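Local coordinates for 3-methylornithine synthase (PDB 3T7V), which catalyses the radical-based isomerization of L-lysine to (3R)-3-methyl-D-ornithine in pyrrolysine biosynthesis, using a [4Fe-4S] cluster and S-adenosyl-L-methionine, at residues L43-A47 and S263-L267; V50-F55 and R266-R272; R88-T92 and D118-Y122. One frame throughout, in Å; residues are numbered along the deposited sequence.

Contact 1 (L43-A47 and S263-L267); sequences LYSAA and SVLRL
Both segments are regular alpha-helix and part of longer helices. Their axes come within 8.9 Å and run in roughly the same direction, at 37°. Small residues mark the nearest point: the CA atoms of Ala-47 and Ser-263 lie 5.2 Å apart, and both CA-to-CB bonds point toward the other helix. Ala-47 CB sits 3.7 Å from Ser-263 CB. Ser-263 takes the m rotamer, which brings its OG to the edge of the Tyr-44 ring, 3.3 Å from Tyr-44 CD1. That hydroxyl is hydrogen-bonded to the backbone O of Ala-292. The pairing is helix-to-helix packing on the outside of the radical SAM TIM-type barrel, between N-terminal helix 37-55 and helix 258-268. Leu-43 is tp (chi1 172°, chi2 57°) and Leu-267 is mt (chi1 -65°, chi2 175°), so Leu-43 CD1 meets Leu-267 CD1 at 3.7 Å. Leu-43 CG also lies 3.6 Å from Ser-263 CB. The other methyl, Leu-267 CD2, is 4.1 Å from Ala-47 CA. Leu-31 of helix 25-32 touches both leucines. Arg-266 chi1 (t) sets its CG 3.4 Å from Ala-47 O. Chi2 and chi3 (both p) then turn the chain; NE bonds Gly-293 O, and NH1 bonds Arg-272 O and Pro-270 O.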
loop_
_atom_site.group_PDB
_atom_site.type_symbol
_atom_site.label_atom_id
_atom_site.label_comp_id
_atom_site.label_asym_id
_atom_site.label_seq_id
_atom_site.Cartn_x
_atom_site.Cartn_y
_atom_site.Cartn_z
ATOM N N LEU A 43 13.298 8.873 16.532
ATOM C CA LEU A 43 12.955 7.666 15.716
ATOM C C LEU A 43 12.756 8.084 14.235
ATOM O O LEU A 43 13.349 7.420 13.344
ATOM C CB LEU A 43 11.682 7.023 16.286
ATOM C CG LEU A 43 11.108 5.905 15.432
ATOM C CD1 LEU A 43 12.135 4.772 15.181
ATOM C CD2 LEU A 43 9.761 5.411 15.962
ATOM N N TYR A 44 11.989 9.140 13.986
ATOM C CA TYR A 44 11.814 9.610 12.593
ATOM C C TYR A 44 13.137 10.009 11.948
ATOM O O TYR A 44 13.407 9.660 10.854
ATOM C CB TYR A 44 10.851 10.791 12.497
ATOM C CG TYR A 44 9.503 10.579 13.183
ATOM C CD1 TYR A 44 8.904 9.278 13.263
ATOM C CD2 TYR A 44 8.763 11.654 13.682
ATOM C CE1 TYR A 44 7.675 9.101 13.888
ATOM C CE2 TYR A 44 7.548 11.465 14.267
ATOM C CZ TYR A 44 7.010 10.202 14.369
ATOM O OH TYR A 44 5.816 10.099 15.026
ATOM N N SER A 45 13.987 10.728 12.707
ATOM C CA SER A 45 15.293 11.132 12.206
ATOM C C SER A 45 16.157 9.927 11.854
ATOM O O SER A 45 16.830 9.932 10.821
ATOM C CB SER A 45 16.025 11.970 13.298
ATOM O OG SER A 45 17.277 12.358 12.778
ATOM N N ALA A 46 16.153 8.877 12.691
ATOM C CA ALA A 46 16.926 7.690 12.363
ATOM C C ALA A 46 16.452 7.053 11.047
ATOM O O ALA A 46 17.240 6.603 10.195
ATOM C CB ALA A 46 16.868 6.658 13.533
ATOM N N ALA A 47 15.130 6.910 10.949
ATOM C CA ALA A 47 14.597 6.328 9.700
ATOM C C ALA A 47 14.900 7.222 8.484
ATOM O O ALA A 47 15.173 6.688 7.403
ATOM C CB ALA A 47 13.089 6.124 9.868
ATOM N N SER A 263 8.566 4.180 10.520
ATOM C CA SER A 263 9.999 4.300 10.870
ATOM C C SER A 263 10.585 2.950 11.243
ATOM O O SER A 263 11.685 2.630 10.825
ATOM C CB SER A 263 10.183 5.244 12.028
ATOM O OG SER A 263 9.717 6.538 11.692
ATOM N N VAL A 264 9.837 2.130 11.986
ATOM C CA VAL A 264 10.352 0.810 12.335
ATOM C C VAL A 264 10.521 -0.038 11.066
ATOM O O VAL A 264 11.522 -0.761 10.906
ATOM C CB VAL A 264 9.372 0.130 13.337
ATOM C CG1 VAL A 264 9.759 -1.320 13.502
ATOM C CG2 VAL A 264 9.506 0.851 14.698
ATOM N N LEU A 265 9.571 0.061 10.106
ATOM C CA LEU A 265 9.734 -0.701 8.849
ATOM C C LEU A 265 10.985 -0.260 8.114
ATOM O O LEU A 265 11.642 -1.078 7.459
ATOM C CB LEU A 265 8.516 -0.426 7.890
ATOM C CG LEU A 265 7.261 -1.234 8.330
ATOM C CD1 LEU A 265 6.045 -0.732 7.477
ATOM C CD2 LEU A 265 7.411 -2.726 8.164
ATOM N N ARG A 266 11.243 1.043 8.131
ATOM C CA ARG A 266 12.480 1.520 7.423
ATOM C C ARG A 266 13.739 0.972 8.107
ATOM O O ARG A 266 14.733 0.652 7.413
ATOM C CB ARG A 266 12.505 3.030 7.383
ATOM C CG ARG A 266 13.765 3.686 6.781
ATOM C CD ARG A 266 14.053 3.165 5.379
ATOM N NE ARG A 266 13.034 3.633 4.451
ATOM C CZ ARG A 266 12.796 3.075 3.257
ATOM N NH1 ARG A 266 13.472 2.042 2.818
ATOM N NH2 ARG A 266 11.756 3.510 2.530
ATOM N N LEU A 267 13.648 0.830 9.425
ATOM C CA LEU A 267 14.833 0.359 10.118
ATOM C C LEU A 267 14.989 -1.158 9.938
ATOM O O LEU A 267 16.070 -1.680 10.065
ATOM C CB LEU A 267 14.755 0.765 11.609
ATOM C CG LEU A 267 14.784 2.291 11.876
ATOM C CD1 LEU A 267 14.580 2.637 13.356
ATOM C CD2 LEU A 267 16.103 2.881 11.431
#

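Contact 2 (V50-F55 and R266-R272); sequences VRDHYF and RLMFPKR
The C-terminal end of helix 37-55 packs here on the end of helix 258-268 and the turn that follows. This is packing on the outside of the radical SAM TIM-type barrel, where the chain heads for strand 275-277. Residues 50-55 are helical. Residues 266-268 finish the other helix, Phe-269 leaves helical phi/psi, and a type I beta turn runs from Phe-269 to Arg-272, with Arg-272 N bonded to Phe-269 O at 3.1 Å. Nearest CA pairs are Val-50 with Pro-270 (6.3 Å) and Tyr-54 with Lys-271 (6.4 Å).

Apolar contacts centre on Val-50 (t). Its CG1 is 3.4 Å from Pro-270 CB, and its CG2 is 3.8 Å from Leu-267 CD2. Tyr-54 CE2 adds a contact of 4.0 Å to Pro-270 CB.

Aromatic contacts come from Tyr-54 and Phe-55, both m. Lys-271 CG makes a CH-pi contact over the Tyr-54 ring, 3.9 Å from the centroid and 8° off the normal. The Phe-55 edge faces carbonyls, with CZ 3.4 Å from Lys-271 O.

Polar bonds hold the turn. Arg-266 (t, p, p) donates from NH1 to Arg-272 O (2.8 Å) and to Pro-270 O (2.9 Å). Arg-51 CG and Phe-55 CD2 lie over one face of this guanidinium. Arg-51 NH1 reaches the carbonyls of Leu-290 and Ala-294.

Val-17 of helix 13-18 touches Val-50 and Leu-267, while Met-268 and Phe-269 pack on helix 216-228.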
loop_
_atom_site.group_PDB
_atom_site.type_symbol
_atom_site.label_atom_id
_atom_site.label_comp_id
_atom_site.label_asym_id
_atom_site.label_seq_id
_atom_site.Cartn_x
_atom_site.Cartn_y
_atom_site.Cartn_z
ATOM N N VAL A 50 18.443 6.465 7.256
ATOM C CA VAL A 50 18.536 5.189 6.541
ATOM C C VAL A 50 17.948 5.388 5.151
ATOM O O VAL A 50 18.578 5.023 4.155
ATOM C CB VAL A 50 17.754 4.053 7.321
ATOM C CG1 VAL A 50 17.812 2.759 6.528
ATOM C CG2 VAL A 50 18.444 3.854 8.664
ATOM N N ARG A 51 16.755 5.990 5.084
ATOM C CA ARG A 51 16.129 6.188 3.762
ATOM C C ARG A 51 16.987 7.085 2.844
ATOM O O ARG A 51 17.150 6.786 1.668
ATOM C CB ARG A 51 14.825 6.895 3.965
ATOM C CG ARG A 51 13.877 6.904 2.771
ATOM C CD ARG A 51 13.844 8.206 2.054
ATOM N NE ARG A 51 14.074 9.447 2.791
ATOM C CZ ARG A 51 13.141 10.168 3.411
ATOM N NH1 ARG A 51 11.878 9.813 3.377
ATOM N NH2 ARG A 51 13.459 11.291 4.040
ATOM N N ASP A 52 17.618 8.112 3.429
ATOM C CA ASP A 52 18.409 9.040 2.607
ATOM C C ASP A 52 19.667 8.338 2.109
ATOM O O ASP A 52 20.148 8.603 1.016
ATOM C CB ASP A 52 18.796 10.285 3.432
ATOM C CG ASP A 52 17.601 11.215 3.771
ATOM O OD1 ASP A 52 16.458 11.077 3.246
ATOM O OD2 ASP A 52 17.816 12.141 4.615
ATOM N N HIS A 53 20.208 7.421 2.909
ATOM C CA HIS A 53 21.394 6.689 2.514
ATOM C C HIS A 53 21.156 5.909 1.259
ATOM O O HIS A 53 21.989 5.925 0.348
ATOM C CB HIS A 53 21.850 5.784 3.629
ATOM C CG HIS A 53 23.106 5.010 3.283
ATOM N ND1 HIS A 53 24.367 5.549 3.412
ATOM C CD2 HIS A 53 23.280 3.747 2.780
ATOM C CE1 HIS A 53 25.278 4.641 3.028
ATOM N NE2 HIS A 53 24.636 3.547 2.641
ATOM N N TYR A 54 20.006 5.199 1.193
ATOM C CA TYR A 54 19.729 4.331 0.042
ATOM C C TYR A 54 18.941 4.993 -1.080
ATOM O O TYR A 54 19.016 4.522 -2.226
ATOM C CB TYR A 54 18.988 3.074 0.498
ATOM C CG TYR A 54 19.872 2.176 1.292
ATOM C CD1 TYR A 54 20.924 1.534 0.678
ATOM C CD2 TYR A 54 19.667 1.998 2.634
ATOM C CE1 TYR A 54 21.740 0.702 1.436
ATOM C CE2 TYR A 54 20.513 1.184 3.408
ATOM C CZ TYR A 54 21.550 0.558 2.772
ATOM O OH TYR A 54 22.401 -0.250 3.487
ATOM N N PHE A 55 18.222 6.080 -0.765
ATOM C CA PHE A 55 17.322 6.690 -1.762
ATOM C C PHE A 55 17.526 8.160 -1.983
ATOM O O PHE A 55 16.873 8.784 -2.855
ATOM C CB PHE A 55 15.830 6.414 -1.420
ATOM C CG PHE A 55 15.522 4.966 -1.406
ATOM C CD1 PHE A 55 15.285 4.281 -2.624
ATOM C CD2 PHE A 55 15.563 4.230 -0.213
ATOM C CE1 PHE A 55 15.017 2.879 -2.622
ATOM C CE2 PHE A 55 15.331 2.862 -0.250
ATOM C CZ PHE A 55 15.019 2.162 -1.408
ATOM N N ARG A 266 11.243 1.043 8.131
ATOM C CA ARG A 266 12.480 1.520 7.423
ATOM C C ARG A 266 13.739 0.972 8.107
ATOM O O ARG A 266 14.733 0.652 7.413
ATOM C CB ARG A 266 12.505 3.030 7.383
ATOM C CG ARG A 266 13.765 3.686 6.781
ATOM C CD ARG A 266 14.053 3.165 5.379
ATOM N NE ARG A 266 13.034 3.633 4.451
ATOM C CZ ARG A 266 12.796 3.075 3.257
ATOM N NH1 ARG A 266 13.472 2.042 2.818
ATOM N NH2 ARG A 266 11.756 3.510 2.530
ATOM N N LEU A 267 13.648 0.830 9.425
ATOM C CA LEU A 267 14.833 0.359 10.118
ATOM C C LEU A 267 14.989 -1.158 9.938
ATOM O O LEU A 267 16.070 -1.680 10.065
ATOM C CB LEU A 267 14.755 0.765 11.609
ATOM C CG LEU A 267 14.784 2.291 11.876
ATOM C CD1 LEU A 267 14.580 2.637 13.356
ATOM C CD2 LEU A 267 16.103 2.881 11.431
ATOM N N MET A 268 13.883 -1.885 9.749
ATOM C CA MET A 268 13.869 -3.318 9.494
ATOM C C MET A 268 14.117 -3.713 8.032
ATOM O O MET A 268 14.649 -4.787 7.784
ATOM C CB MET A 268 12.514 -3.957 9.876
ATOM C CG MET A 268 12.298 -3.948 11.375
ATOM S SD MET A 268 10.703 -4.822 11.678
ATOM C CE MET A 268 11.073 -6.532 11.125
ATOM N N PHE A 269 13.616 -2.913 7.074
ATOM C CA PHE A 269 13.725 -3.176 5.669
ATOM C C PHE A 269 14.372 -1.962 4.985
ATOM O O PHE A 269 13.741 -1.200 4.203
ATOM C CB PHE A 269 12.301 -3.329 5.081
ATOM C CG PHE A 269 11.505 -4.438 5.701
ATOM C CD1 PHE A 269 10.627 -4.237 6.747
ATOM C CD2 PHE A 269 11.558 -5.746 5.111
ATOM C CE1 PHE A 269 9.883 -5.309 7.330
ATOM C CE2 PHE A 269 10.824 -6.790 5.682
ATOM C CZ PHE A 269 9.979 -6.585 6.781
ATOM N N PRO A 270 15.627 -1.681 5.278
ATOM C CA PRO A 270 16.230 -0.425 4.942
ATOM C C PRO A 270 16.254 -0.142 3.417
ATOM O O PRO A 270 16.178 1.025 3.022
ATOM C CB PRO A 270 17.642 -0.496 5.546
ATOM C CG PRO A 270 17.824 -1.952 5.791
ATOM C CD PRO A 270 16.493 -2.513 6.128
ATOM N N LYS A 271 16.326 -1.203 2.612
ATOM C CA LYS A 271 16.497 -1.038 1.160
ATOM C C LYS A 271 15.177 -1.138 0.418
ATOM O O LYS A 271 15.200 -1.154 -0.835
ATOM C CB LYS A 271 17.430 -2.132 0.646
ATOM C CG LYS A 271 18.857 -1.965 1.203
ATOM C CD LYS A 271 19.800 -3.120 0.785
ATOM C CE LYS A 271 21.155 -3.046 1.476
ATOM N NZ LYS A 271 22.169 -3.927 0.818
ATOM N N ARG A 272 14.045 -1.286 1.151
ATOM C CA ARG A 272 12.770 -1.642 0.443
ATOM C C ARG A 272 11.916 -0.394 0.200
ATOM O O ARG A 272 12.194 0.697 0.661
ATOM C CB ARG A 272 12.014 -2.725 1.232
ATOM C CG ARG A 272 12.898 -4.001 1.435
ATOM C CD ARG A 272 13.199 -4.626 0.081
ATOM N NE ARG A 272 13.777 -5.944 0.179
ATOM C CZ ARG A 272 13.914 -6.782 -0.847
ATOM N NH1 ARG A 272 13.520 -6.433 -2.059
ATOM N NH2 ARG A 272 14.451 -7.975 -0.644
#

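Contact 3 (R88-T92 and D118-Y122); sequences RYRLT and DPYYY
A bidentate salt bridge, in a largely buried contact, joins two loop-to-helix junctions of the radical SAM barrel. Residues 88-92 are the extended end of the loop after strand 58-68, just before helix 93-103. Residues 118-122 start the short helix 119-123, after strand 110-115. The backbones stay apart: the nearest CA atoms, Arg-90 and Asp-118, are 8.9 Å from each other.

Arg-90 spans the gap. Its side chain is extended through chi1 and chi2 (both t) and bends at chi3 (m). Arg-90 NE donates to Asp-118 OD2 at 2.8 Å, and Arg-90 NH2 donates to Asp-118 OD1 at 2.9 Å. Both bonds are nearly straight. The carboxylate meets the guanidinium edge, while Tyr-120 CB lies over one face, 3.5 Å from Arg-90 NE. Asp-118 (t) is also the N-cap of its helix: OD1 accepts from Tyr-120 N at 2.9 Å. The same carboxylate caps the helix and binds the loop arginine.

Tyr-121 (m) gives a second link. Water 1 donates to Leu-91 O and accepts from Tyr-121 OH, each at 2.7 Å. Arg-90 CG is 4.3 Å from Tyr-121 CE2.

The Asp-118 side chain is about 9 Å from the bound iron-sulfur cluster. Its OD2 also bonds Ser-68 OG at the end of strand 58-68. Leu-91 pairs by backbone with Phe-67, and Tyr-121 packs on strand 110-115 and helix 126-139.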
loop_
_atom_site.group_PDB
_atom_site.type_symbol
_atom_site.label_atom_id
_atom_site.label_comp_id
_atom_site.label_asym_id
_atom_site.label_seq_id
_atom_site.Cartn_x
_atom_site.Cartn_y
_atom_site.Cartn_z
ATOM N N ARG A 88 -21.595 1.377 -6.091
ATOM C CA ARG A 88 -20.493 0.580 -6.638
ATOM C C ARG A 88 -20.423 0.829 -8.131
ATOM O O ARG A 88 -21.436 1.089 -8.792
ATOM C CB ARG A 88 -20.748 -0.895 -6.472
ATOM C CG ARG A 88 -20.629 -1.222 -4.959
ATOM C CD ARG A 88 -20.750 -2.651 -4.717
ATOM N NE ARG A 88 -21.028 -2.973 -3.340
ATOM C CZ ARG A 88 -20.083 -3.377 -2.476
ATOM N NH1 ARG A 88 -18.785 -3.492 -2.797
ATOM N NH2 ARG A 88 -20.466 -3.722 -1.244
ATOM N N TYR A 89 -19.196 0.824 -8.661
ATOM C CA TYR A 89 -19.006 1.059 -10.077
ATOM C C TYR A 89 -18.055 0.056 -10.668
ATOM O O TYR A 89 -17.235 -0.546 -9.927
ATOM C CB TYR A 89 -18.528 2.521 -10.326
ATOM C CG TYR A 89 -17.130 2.847 -9.788
ATOM C CD1 TYR A 89 -16.950 3.521 -8.580
ATOM C CD2 TYR A 89 -15.973 2.481 -10.533
ATOM C CE1 TYR A 89 -15.689 3.839 -8.106
ATOM C CE2 TYR A 89 -14.662 2.751 -10.030
ATOM C CZ TYR A 89 -14.557 3.461 -8.859
ATOM O OH TYR A 89 -13.278 3.730 -8.402
ATOM N N ARG A 90 -18.057 -0.056 -11.982
ATOM C CA ARG A 90 -17.126 -0.968 -12.711
ATOM C C ARG A 90 -16.791 -0.227 -13.982
ATOM O O ARG A 90 -17.663 0.005 -14.834
ATOM C CB ARG A 90 -17.810 -2.289 -12.979
ATOM C CG ARG A 90 -16.919 -3.274 -13.728
ATOM C CD ARG A 90 -17.657 -4.582 -14.032
ATOM N NE ARG A 90 -18.103 -5.298 -12.791
ATOM C CZ ARG A 90 -19.352 -5.512 -12.386
ATOM N NH1 ARG A 90 -20.434 -4.920 -13.017
ATOM N NH2 ARG A 90 -19.575 -6.272 -11.369
ATOM N N LEU A 91 -15.566 0.277 -14.090
ATOM C CA LEU A 91 -15.178 1.126 -15.265
ATOM C C LEU A 91 -15.335 0.290 -16.532
ATOM O O LEU A 91 -14.982 -0.900 -16.606
ATOM C CB LEU A 91 -13.728 1.552 -15.170
ATOM C CG LEU A 91 -13.399 2.407 -13.937
ATOM C CD1 LEU A 91 -11.935 2.791 -14.030
ATOM C CD2 LEU A 91 -14.318 3.672 -13.855
ATOM N N THR A 92 -15.917 0.940 -17.582
ATOM C CA THR A 92 -15.941 0.299 -18.866
ATOM C C THR A 92 -14.545 0.417 -19.567
ATOM O O THR A 92 -13.716 1.211 -19.103
ATOM C CB THR A 92 -16.960 1.010 -19.808
ATOM O OG1 THR A 92 -16.490 2.354 -19.991
ATOM C CG2 THR A 92 -18.342 0.952 -19.222
ATOM N N ASP A 118 -14.232 -8.838 -7.620
ATOM C CA ASP A 118 -15.504 -8.573 -8.364
ATOM C C ASP A 118 -15.895 -9.877 -9.060
ATOM O O ASP A 118 -15.140 -10.347 -9.927
ATOM C CB ASP A 118 -15.176 -7.454 -9.361
ATOM C CG ASP A 118 -16.338 -7.129 -10.274
ATOM O OD1 ASP A 118 -17.351 -7.783 -10.222
ATOM O OD2 ASP A 118 -16.108 -6.177 -11.052
ATOM N N PRO A 119 -17.119 -10.335 -8.801
ATOM C CA PRO A 119 -17.581 -11.543 -9.486
ATOM C C PRO A 119 -17.485 -11.509 -10.991
ATOM O O PRO A 119 -17.296 -12.519 -11.620
ATOM C CB PRO A 119 -19.076 -11.616 -9.059
ATOM C CG PRO A 119 -19.121 -10.889 -7.747
ATOM C CD PRO A 119 -18.081 -9.804 -7.804
ATOM N N TYR A 120 -17.653 -10.328 -11.622
ATOM C CA TYR A 120 -17.503 -10.200 -13.067
ATOM C C TYR A 120 -16.113 -10.652 -13.550
ATOM O O TYR A 120 -15.973 -11.385 -14.540
ATOM C CB TYR A 120 -17.787 -8.758 -13.453
ATOM C CG TYR A 120 -17.547 -8.503 -14.942
ATOM C CD1 TYR A 120 -18.492 -8.875 -15.901
ATOM C CD2 TYR A 120 -16.364 -7.892 -15.379
ATOM C CE1 TYR A 120 -18.273 -8.693 -17.278
ATOM C CE2 TYR A 120 -16.097 -7.679 -16.726
ATOM C CZ TYR A 120 -17.126 -8.046 -17.660
ATOM O OH TYR A 120 -16.845 -7.831 -18.983
ATOM N N TYR A 121 -15.062 -10.183 -12.852
ATOM C CA TYR A 121 -13.705 -10.561 -13.240
ATOM C C TYR A 121 -13.350 -11.954 -12.742
ATOM O O TYR A 121 -12.562 -12.637 -13.418
ATOM C CB TYR A 121 -12.686 -9.517 -12.729
ATOM C CG TYR A 121 -12.784 -8.219 -13.485
ATOM C CD1 TYR A 121 -12.203 -8.098 -14.748
ATOM C CD2 TYR A 121 -13.453 -7.068 -12.956
ATOM C CE1 TYR A 121 -12.269 -6.936 -15.470
ATOM C CE2 TYR A 121 -13.572 -5.904 -13.689
ATOM C CZ TYR A 121 -12.951 -5.818 -14.925
ATOM O OH TYR A 121 -12.977 -4.647 -15.691
ATOM N N TYR A 122 -13.898 -12.406 -11.613
ATOM C CA TYR A 122 -13.598 -13.764 -11.139
ATOM C C TYR A 122 -14.319 -14.871 -11.921
ATOM O O TYR A 122 -13.789 -15.990 -11.982
ATOM C CB TYR A 122 -13.923 -13.832 -9.635
ATOM C CG TYR A 122 -12.753 -13.308 -8.788
ATOM C CD1 TYR A 122 -12.388 -11.947 -8.767
ATOM C CD2 TYR A 122 -11.966 -14.219 -8.048
ATOM C CE1 TYR A 122 -11.269 -11.502 -8.033
ATOM C CE2 TYR A 122 -10.911 -13.772 -7.296
ATOM C CZ TYR A 122 -10.563 -12.380 -7.304
ATOM O OH TYR A 122 -9.473 -12.011 -6.531
HETATM O O HOH W 1 -13.690 -2.302 -14.633
#

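Overall arrangement
Contacts 1 and 2 are successive parts of one interface between helix 37-55 and helix 258-268. Their centres are about 8 Å apart, and both use Arg-266 and Leu-267. Contact 1 joins the helix bodies; contact 2 continues to their C-terminal ends and the turn beyond. Together they tie the N-terminal helical region to a late part of the barrel. Contact 3 lies on the opposite side of the chain's centre, about 39 Å from contact 1 and about 37 Å from contact 2, centre to centre. Along the chain, both its segments fall between the partners of the other two. It belongs to the early barrel, on the side of the iron-sulfur cluster.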